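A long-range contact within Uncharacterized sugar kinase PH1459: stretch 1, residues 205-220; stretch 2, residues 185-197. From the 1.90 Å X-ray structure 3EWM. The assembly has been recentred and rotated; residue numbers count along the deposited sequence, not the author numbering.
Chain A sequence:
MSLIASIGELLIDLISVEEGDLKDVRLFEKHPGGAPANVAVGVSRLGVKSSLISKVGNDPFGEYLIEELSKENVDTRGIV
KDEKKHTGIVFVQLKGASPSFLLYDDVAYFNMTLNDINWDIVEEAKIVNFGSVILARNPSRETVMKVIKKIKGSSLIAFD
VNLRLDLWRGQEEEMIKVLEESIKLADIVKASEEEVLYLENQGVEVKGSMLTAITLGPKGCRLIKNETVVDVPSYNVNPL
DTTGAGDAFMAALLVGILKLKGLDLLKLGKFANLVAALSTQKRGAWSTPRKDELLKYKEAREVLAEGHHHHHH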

# COMPACT_ATOMS: atom_id res chain seq x y z
N GLU A 205 -28.66 3.04 18.67
CA GLU A 205 -29.27 1.73 18.68
C GLU A 205 -28.69 0.85 17.55
O GLU A 205 -28.62 1.27 16.40
CB GLU A 205 -30.80 1.85 18.58
CG GLU A 205 -31.55 0.53 18.38
CD GLU A 205 -32.96 0.51 18.98
OE1 GLU A 205 -33.29 -0.47 19.69
OE2 GLU A 205 -33.74 1.44 18.75
N VAL A 206 -28.24 -0.35 17.90
CA VAL A 206 -27.66 -1.24 16.90
C VAL A 206 -28.69 -2.32 16.61
O VAL A 206 -28.67 -3.42 17.17
CB VAL A 206 -26.31 -1.81 17.33
CG1 VAL A 206 -25.74 -2.72 16.22
CG2 VAL A 206 -25.33 -0.68 17.66
N LYS A 207 -29.58 -1.98 15.70
CA LYS A 207 -30.72 -2.79 15.37
C LYS A 207 -31.05 -2.49 13.93
O LYS A 207 -31.11 -1.31 13.55
CB LYS A 207 -31.90 -2.38 16.27
CG LYS A 207 -33.23 -3.07 15.98
CD LYS A 207 -34.31 -2.67 17.02
CE LYS A 207 -35.44 -3.72 17.07
NZ LYS A 207 -34.93 -5.11 17.33
N GLY A 208 -31.22 -3.54 13.13
CA GLY A 208 -31.81 -3.37 11.80
C GLY A 208 -33.32 -3.25 11.95
O GLY A 208 -33.85 -3.62 12.99
N SER A 209 -34.00 -2.72 10.94
CA SER A 209 -35.46 -2.58 11.02
C SER A 209 -36.16 -3.95 10.93
O SER A 209 -37.23 -4.17 11.52
CB SER A 209 -35.95 -1.62 9.93
OG SER A 209 -35.75 -2.18 8.66
N MSE A 210 -35.53 -4.87 10.20
CA MSE A 210 -36.10 -6.18 9.96
C MSE A 210 -35.41 -7.27 10.79
O MSE A 210 -36.06 -8.21 11.26
CB MSE A 210 -36.00 -6.51 8.48
CG MSE A 210 -35.86 -7.98 8.14
SE MSE A 210 -35.81 -8.37 6.22
CE MSE A 210 -37.68 -7.99 5.79
N LEU A 211 -34.09 -7.14 10.94
CA LEU A 211 -33.30 -8.20 11.57
C LEU A 211 -31.95 -7.71 12.05
O LEU A 211 -31.26 -6.94 11.37
CB LEU A 211 -33.10 -9.37 10.60
CG LEU A 211 -32.26 -10.54 11.11
CD1 LEU A 211 -33.10 -11.37 12.07
CD2 LEU A 211 -31.75 -11.38 9.96
N THR A 212 -31.55 -8.18 13.22
CA THR A 212 -30.24 -7.86 13.74
C THR A 212 -29.52 -9.16 14.03
O THR A 212 -30.09 -10.06 14.66
CB THR A 212 -30.35 -7.02 15.03
OG1 THR A 212 -31.21 -5.91 14.78
CG2 THR A 212 -29.01 -6.51 15.45
N ALA A 213 -28.28 -9.26 13.55
CA ALA A 213 -27.44 -10.41 13.83
C ALA A 213 -26.32 -9.90 14.70
O ALA A 213 -25.55 -9.03 14.29
CB ALA A 213 -26.91 -11.02 12.55
N ILE A 214 -26.26 -10.42 15.93
CA ILE A 214 -25.20 -10.01 16.84
C ILE A 214 -24.25 -11.18 16.97
O ILE A 214 -24.65 -12.26 17.42
CB ILE A 214 -25.73 -9.56 18.25
CG1 ILE A 214 -26.66 -8.34 18.15
CG2 ILE A 214 -24.56 -9.23 19.17
CD1 ILE A 214 -26.14 -7.17 17.31
N THR A 215 -23.01 -10.97 16.57
CA THR A 215 -22.00 -12.00 16.65
C THR A 215 -21.36 -12.02 18.05
O THR A 215 -21.11 -10.98 18.67
CB THR A 215 -20.93 -11.85 15.55
OG1 THR A 215 -20.29 -10.57 15.67
CG2 THR A 215 -21.59 -11.96 14.15
N LEU A 216 -21.11 -13.23 18.54
CA LEU A 216 -20.50 -13.39 19.85
C LEU A 216 -19.14 -14.10 19.72
O LEU A 216 -18.70 -14.81 20.62
CB LEU A 216 -21.48 -14.08 20.82
CG LEU A 216 -22.97 -13.66 20.76
CD1 LEU A 216 -23.88 -14.66 21.46
CD2 LEU A 216 -23.25 -12.24 21.29
N GLY A 217 -18.47 -13.86 18.59
CA GLY A 217 -17.17 -14.46 18.28
C GLY A 217 -17.26 -15.96 18.05
O GLY A 217 -18.14 -16.43 17.33
N PRO A 218 -16.33 -16.73 18.66
CA PRO A 218 -16.37 -18.20 18.67
C PRO A 218 -17.60 -18.80 19.34
O PRO A 218 -17.99 -19.92 18.99
CB PRO A 218 -15.10 -18.58 19.45
CG PRO A 218 -14.18 -17.38 19.28
CD PRO A 218 -15.12 -16.21 19.35
N LYS A 219 -18.22 -18.09 20.28
CA LYS A 219 -19.38 -18.60 21.03
C LYS A 219 -20.63 -18.78 20.16
O LYS A 219 -21.52 -19.56 20.49
CB LYS A 219 -19.71 -17.68 22.20
CG LYS A 219 -18.59 -17.51 23.20
CD LYS A 219 -19.08 -16.84 24.47
CE LYS A 219 -17.92 -16.35 25.34
NZ LYS A 219 -17.48 -14.97 24.99
N GLY A 220 -20.68 -18.07 19.05
CA GLY A 220 -21.81 -18.17 18.14
C GLY A 220 -22.39 -16.80 17.90
O GLY A 220 -21.67 -15.82 17.84
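Stretch 2, residues 185-197: LADIVKASEEEVL

Stretch 2 leaves a helix at Ala-186, runs as a β-strand from Ile-188 to Ser-192 and turns into a new helix at Glu-193. Its strand lies beside strand 211-215 of stretch 1 in parallel register: the N-to-C directions differ by 17°, the signed crossing angle is -17°, and the axes approach to 4.5 Å. Leu-211 pairs with Ile-188, Thr-212 with Val-189, Ala-213 with Lys-190, Ile-214 with Ala-191 and Thr-215 with Ser-192, so that Val-189 and Ala-191 share one face of the sheet while Ile-188, Lys-190 and Ser-192 share the other. Together the two stretches bury 884 Å².

Val-189 covers the most surface. Its extended backbone (phi/psi -124/132) is hydrogen-bonded through both its N and its O: its N donates to Leu-211 O at 2.9 Å, and its O accepts from Ala-213 N at 2.7 Å. The side chain, with chi1 t, sets CG2 3.5 Å from Gly-208 CA and CG1 3.9 Å from Val-206 CG1. Gly-208 passes so close to the strand that an ideal CB there would fall 2.5 Å from Asp-187 O and 2.9 Å from Val-189 N, both clashes. The ladder continues with Ala-191, whose N donates to Ala-213 O at 2.9 Å and whose O accepts from Thr-215 N at 2.8 Å. Its CB lies 3.5 Å from Val-206 CG1, on the same face as Val-189.

Glu-193 begins the helix and extends the bonding pattern beyond the last bridge, its N donating to Thr-215 O at 3.0 Å. The N-to-C directions of the helix and strand 211-215 differ by 112°, and their axes come to 7.9 Å at closest approach. Ser-192 caps the helix, OG accepting from Glu-195 N at 3.0 Å, while Ser-192 N donates to Glu-195 OE1 at 2.9 Å. The side chain of Glu-193 reaches along stretch 1 to Leu-216, where its CD lies 3.7 Å from Leu-216 CD2. Lys-219 NZ stays 4.4 Å from Glu-193 OE2, opposite charges near each other but too far apart for a salt bridge. One turn into the helix, Val-196 CG2 packs 3.3 Å from Ile-214 CD1 and 3.9 Å from Val-206 CG1, joining the helix to Ile-214 of the strand and Val-206 of the loop before it.

At the other end, the direct hydrogen bonds of Asp-187 to stretch 1 come from its carbonyl. Its O accepts from both Met-210 N, at 2.8 Å, and Leu-211 N, at 2.9 Å, gathering the approach to the strand onto one carbonyl; Ala-186 O takes Ser-209 N at 3.1 Å. The Asp-187 carboxylate meets Ser-209 through water 1, which lies 3.0 Å from Asp-187 OD1, to which it donates, and 2.6 Å from Ser-209 OG. On the face carrying Lys-190 and Thr-215, water 2 makes a similar link, accepting from Lys-190 NZ at 2.8 Å and lying 2.7 Å from Thr-215 OG1.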

# COMPACT_ATOMS: atom_id res chain seq x y z
N LEU A 185 -30.85 3.13 8.15
CA LEU A 185 -31.22 2.80 6.78
C LEU A 185 -31.28 1.31 6.55
O LEU A 185 -31.90 0.84 5.60
CB LEU A 185 -30.24 3.43 5.79
CG LEU A 185 -30.30 4.95 5.58
CD1 LEU A 185 -28.97 5.42 5.09
CD2 LEU A 185 -31.42 5.35 4.62
N ALA A 186 -30.65 0.54 7.44
CA ALA A 186 -30.51 -0.90 7.21
C ALA A 186 -31.71 -1.70 7.71
O ALA A 186 -32.22 -1.47 8.80
CB ALA A 186 -29.21 -1.43 7.81
N ASP A 187 -32.14 -2.63 6.87
CA ASP A 187 -33.10 -3.65 7.27
C ASP A 187 -32.42 -4.70 8.13
O ASP A 187 -32.99 -5.20 9.08
CB ASP A 187 -33.64 -4.33 6.02
CG ASP A 187 -34.41 -3.38 5.15
OD1 ASP A 187 -35.58 -3.09 5.49
OD2 ASP A 187 -33.85 -2.93 4.13
N ILE A 188 -31.18 -5.03 7.75
CA ILE A 188 -30.43 -6.11 8.35
C ILE A 188 -29.16 -5.49 8.86
O ILE A 188 -28.43 -4.83 8.11
CB ILE A 188 -30.10 -7.20 7.30
CG1 ILE A 188 -31.38 -7.80 6.74
CG2 ILE A 188 -29.19 -8.28 7.89
CD1 ILE A 188 -31.32 -8.02 5.24
N VAL A 189 -28.90 -5.67 10.14
CA VAL A 189 -27.67 -5.17 10.73
C VAL A 189 -26.93 -6.32 11.37
O VAL A 189 -27.53 -7.15 12.09
CB VAL A 189 -27.95 -4.03 11.76
CG1 VAL A 189 -26.69 -3.67 12.57
CG2 VAL A 189 -28.49 -2.80 11.05
N LYS A 190 -25.64 -6.40 11.06
CA LYS A 190 -24.73 -7.32 11.69
C LYS A 190 -23.72 -6.53 12.52
O LYS A 190 -23.09 -5.59 12.03
CB LYS A 190 -24.01 -8.16 10.62
CG LYS A 190 -22.95 -9.07 11.18
CD LYS A 190 -22.24 -9.82 10.05
CE LYS A 190 -20.99 -10.50 10.55
NZ LYS A 190 -19.87 -9.56 10.78
N ALA A 191 -23.55 -6.94 13.78
CA ALA A 191 -22.61 -6.30 14.66
C ALA A 191 -22.12 -7.31 15.67
O ALA A 191 -22.85 -8.22 16.03
CB ALA A 191 -23.26 -5.11 15.38
N SER A 192 -20.88 -7.13 16.12
CA SER A 192 -20.37 -7.90 17.25
C SER A 192 -20.98 -7.34 18.52
O SER A 192 -21.40 -6.18 18.58
CB SER A 192 -18.85 -7.79 17.36
OG SER A 192 -18.47 -6.45 17.63
N GLU A 193 -21.00 -8.16 19.56
CA GLU A 193 -21.47 -7.67 20.85
C GLU A 193 -20.63 -6.46 21.32
O GLU A 193 -21.18 -5.56 21.95
CB GLU A 193 -21.54 -8.82 21.87
CG GLU A 193 -20.25 -9.57 22.07
CD GLU A 193 -20.39 -10.67 23.12
OE1 GLU A 193 -21.24 -10.53 24.02
OE2 GLU A 193 -19.65 -11.67 23.02
N GLU A 194 -19.35 -6.42 20.97
CA GLU A 194 -18.47 -5.30 21.38
C GLU A 194 -18.86 -4.01 20.69
O GLU A 194 -18.87 -2.92 21.30
CB GLU A 194 -16.97 -5.61 21.16
CG GLU A 194 -16.44 -6.77 22.00
CD GLU A 194 -16.61 -8.16 21.35
OE1 GLU A 194 -17.33 -8.31 20.31
OE2 GLU A 194 -16.02 -9.13 21.89
N GLU A 195 -19.22 -4.13 19.41
CA GLU A 195 -19.75 -2.99 18.65
C GLU A 195 -21.08 -2.49 19.19
O GLU A 195 -21.31 -1.28 19.27
CB GLU A 195 -19.90 -3.37 17.19
CG GLU A 195 -18.58 -3.48 16.48
CD GLU A 195 -18.65 -4.26 15.16
OE1 GLU A 195 -19.73 -4.78 14.78
OE2 GLU A 195 -17.58 -4.37 14.54
N VAL A 196 -21.96 -3.42 19.54
CA VAL A 196 -23.27 -3.08 20.09
C VAL A 196 -23.05 -2.24 21.34
O VAL A 196 -23.60 -1.14 21.45
CB VAL A 196 -24.10 -4.33 20.42
CG1 VAL A 196 -25.36 -3.96 21.23
CG2 VAL A 196 -24.48 -5.02 19.14
N LEU A 197 -22.20 -2.73 22.25
CA LEU A 197 -21.95 -2.03 23.50
C LEU A 197 -21.38 -0.64 23.22
O LEU A 197 -21.85 0.36 23.77
CB LEU A 197 -20.97 -2.84 24.37
CG LEU A 197 -20.70 -2.24 25.76
CD1 LEU A 197 -21.99 -2.20 26.60
CD2 LEU A 197 -19.60 -3.04 26.46
O HOH W 1 -36.04 -0.42 6.78
O HOH W 2 -19.70 -9.08 13.55